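Local structure of integron gene cassette protein HFX_CASS3 (Uncultured bacterium, 3FYN) at residues R72-A77 against G84-T89. The protein is of unknown function but belongs to the GNAT acetyltransferase family and so probably transfers an acetyl group from acetyl-CoA to an unidentified acceptor. Sequence-based numbering, arbitrary orientation.
Sequences RIWLIA and GYIVLT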
loop_
_atom_site.group_PDB
_atom_site.type_symbol
_atom_site.label_atom_id
_atom_site.label_comp_id
_atom_site.label_asym_id
_atom_site.label_seq_id
_atom_site.Cartn_x
_atom_site.Cartn_y
_atom_site.Cartn_z
ATOM N N ARG A 72 -10.414 4.429 5.341
ATOM C CA ARG A 72 -11.756 4.989 5.448
ATOM C C ARG A 72 -12.654 4.383 4.388
ATOM O O ARG A 72 -12.188 3.995 3.324
ATOM C CB ARG A 72 -11.714 6.499 5.211
ATOM C CG ARG A 72 -10.856 7.286 6.178
ATOM C CD ARG A 72 -11.520 7.397 7.531
ATOM N NE ARG A 72 -10.959 8.499 8.299
ATOM C CZ ARG A 72 -9.797 8.427 8.933
ATOM N NH1 ARG A 72 -9.092 7.305 8.876
ATOM N NH2 ARG A 72 -9.342 9.467 9.614
ATOM N N ILE A 73 -13.952 4.346 4.671
ATOM C CA ILE A 73 -14.932 3.866 3.710
ATOM C C ILE A 73 -16.025 4.917 3.546
ATOM O O ILE A 73 -16.462 5.522 4.524
ATOM C CB ILE A 73 -15.571 2.548 4.187
ATOM C CG1 ILE A 73 -14.486 1.517 4.526
ATOM C CG2 ILE A 73 -16.535 2.002 3.137
ATOM C CD1 ILE A 73 -15.020 0.265 5.203
ATOM N N TRP A 74 -16.444 5.143 2.304
ATOM C CA TRP A 74 -17.585 6.008 2.009
ATOM C C TRP A 74 -18.639 5.215 1.251
ATOM O O TRP A 74 -18.307 4.317 0.471
ATOM C CB TRP A 74 -17.163 7.187 1.138
ATOM C CG TRP A 74 -16.340 8.230 1.806
ATOM C CD1 TRP A 74 -16.788 9.411 2.340
ATOM C CD2 TRP A 74 -14.920 8.233 1.967
ATOM N NE1 TRP A 74 -15.735 10.139 2.832
ATOM C CE2 TRP A 74 -14.577 9.435 2.625
ATOM C CE3 TRP A 74 -13.900 7.332 1.629
ATOM C CZ2 TRP A 74 -13.261 9.764 2.945
ATOM C CZ3 TRP A 74 -12.591 7.664 1.947
ATOM C CH2 TRP A 74 -12.285 8.870 2.599
ATOM N N LEU A 75 -19.906 5.560 1.474
ATOM C CA LEU A 75 -21.010 4.996 0.716
ATOM C C LEU A 75 -21.500 6.042 -0.265
ATOM O O LEU A 75 -21.411 7.244 -0.004
ATOM C CB LEU A 75 -22.154 4.581 1.641
ATOM C CG LEU A 75 -21.948 3.212 2.301
ATOM C CD1 LEU A 75 -22.735 3.086 3.595
ATOM C CD2 LEU A 75 -22.312 2.098 1.336
ATOM N N ILE A 76 -22.004 5.572 -1.398
ATOM C CA ILE A 76 -22.494 6.444 -2.448
ATOM C C ILE A 76 -24.002 6.313 -2.463
ATOM O O ILE A 76 -24.533 5.225 -2.676
ATOM C CB ILE A 76 -21.896 6.045 -3.805
ATOM C CG1 ILE A 76 -20.366 6.138 -3.742
ATOM C CG2 ILE A 76 -22.447 6.929 -4.920
ATOM C CD1 ILE A 76 -19.662 5.580 -4.959
ATOM N N ALA A 77 -24.682 7.424 -2.205
ATOM C CA ALA A 77 -26.125 7.414 -1.997
ATOM C C ALA A 77 -26.904 7.934 -3.195
ATOM O O ALA A 77 -26.474 8.851 -3.886
ATOM C CB ALA A 77 -26.480 8.222 -0.758
ATOM N N GLY A 84 -23.394 2.319 -4.141
ATOM C CA GLY A 84 -21.983 2.078 -4.358
ATOM C C GLY A 84 -21.167 2.368 -3.121
ATOM O O GLY A 84 -21.696 2.821 -2.106
ATOM N N TYR A 85 -19.869 2.093 -3.198
ATOM C CA TYR A 85 -18.974 2.417 -2.101
ATOM C C TYR A 85 -17.552 2.542 -2.600
ATOM O O TYR A 85 -17.219 2.112 -3.709
ATOM C CB TYR A 85 -19.063 1.360 -0.981
ATOM C CG TYR A 85 -18.428 0.030 -1.321
ATOM C CD1 TYR A 85 -19.084 -0.888 -2.132
ATOM C CD2 TYR A 85 -17.163 -0.301 -0.840
ATOM C CE1 TYR A 85 -18.505 -2.106 -2.448
ATOM C CE2 TYR A 85 -16.578 -1.517 -1.146
ATOM C CZ TYR A 85 -17.251 -2.412 -1.951
ATOM O OH TYR A 85 -16.674 -3.616 -2.264
ATOM N N ILE A 86 -16.717 3.155 -1.778
ATOM C CA ILE A 86 -15.309 3.307 -2.109
ATOM C C ILE A 86 -14.488 3.175 -0.841
ATOM O O ILE A 86 -14.879 3.663 0.226
ATOM C CB ILE A 86 -15.044 4.653 -2.838
ATOM C CG1 ILE A 86 -13.612 4.721 -3.378
ATOM C CG2 ILE A 86 -15.371 5.846 -1.940
ATOM C CD1 ILE A 86 -13.427 5.796 -4.440
ATOM N N VAL A 87 -13.353 2.494 -0.959
ATOM C CA VAL A 87 -12.503 2.217 0.182
ATOM C C VAL A 87 -11.131 2.833 -0.021
ATOM O O VAL A 87 -10.486 2.604 -1.039
ATOM C CB VAL A 87 -12.333 0.697 0.390
ATOM C CG1 VAL A 87 -11.426 0.432 1.571
ATOM C CG2 VAL A 87 -13.691 0.043 0.596
ATOM N N LEU A 88 -10.698 3.619 0.957
ATOM C CA LEU A 88 -9.347 4.167 0.993
ATOM C C LEU A 88 -8.528 3.402 2.026
ATOM O O LEU A 88 -8.929 3.292 3.184
ATOM C CB LEU A 88 -9.404 5.647 1.392
ATOM C CG LEU A 88 -8.080 6.318 1.772
ATOM C CD1 LEU A 88 -7.181 6.499 0.551
ATOM C CD2 LEU A 88 -8.338 7.658 2.437
ATOM N N THR A 89 -7.382 2.866 1.621
ATOM C CA THR A 89 -6.470 2.289 2.604
ATOM C C THR A 89 -5.175 3.083 2.641
ATOM O O THR A 89 -4.801 3.715 1.653
ATOM C CB THR A 89 -6.198 0.797 2.354
ATOM O OG1 THR A 89 -5.640 0.625 1.048
ATOM C CG2 THR A 89 -7.494 0.010 2.455
#
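Trp-74 and Ile-86 pair through two backbone hydrogen bonds; Trp-74 N to Ile-86 O spans 3.0 Å and is nearly straight at 172°. Arg-72 and Leu-88 form a second such pair, whereas Ile-73 faces Val-87, and Leu-75 faces Tyr-85, at non-hydrogen-bonded positions, the alternation of antiparallel strands, here the two arms of hairpin 71-78/81-93. With CG anti to the carbonyl carbon (chi1 -72°), Trp-74 extends beside Leu-88, whose CB meets CZ3 of the indole at 3.8 Å, at the ring edge and in its plane, and whose CD2 lies 4.1 Å from Trp-74 CH2. Lower on the same side chain, CB of Trp-74 lies 3.8 Å from CG2 of Ile-86, the branch set between backbone N and carbonyl carbon. With the indole cut back to an alanine, Leu-88 CB and CD2 would probably lose their neighbour and a gap would open beside them. Toward the turn, Ile-76 N donates to Gly-84 O over 2.9 Å, from 53° out of the carbonyl plane, while Ile-76 CD1 reaches to 3.9 Å from Tyr-85 N, over the glycine that offers no side chain. The opposite face carries Ile-73, Leu-75, Tyr-85 and Val-87; there the side chains of Leu-75 and Tyr-85 slant across each other, CD2 of Leu-75 4.1 Å from CB of Tyr-85, and Val-87 CG2 lies at the edge of the tyrosine ring. Within the mixed sheet of the GNAT fold, strand 26-28 flanks 71-78 and strand 98-108 flanks 81-93. Helix 117-131 covers Trp-74, Ile-76 and Ile-86, whereas helices 34-47 and 54-66 pack against the Tyr-85 face, and Val-87 also touches Met-94 of the second subunit.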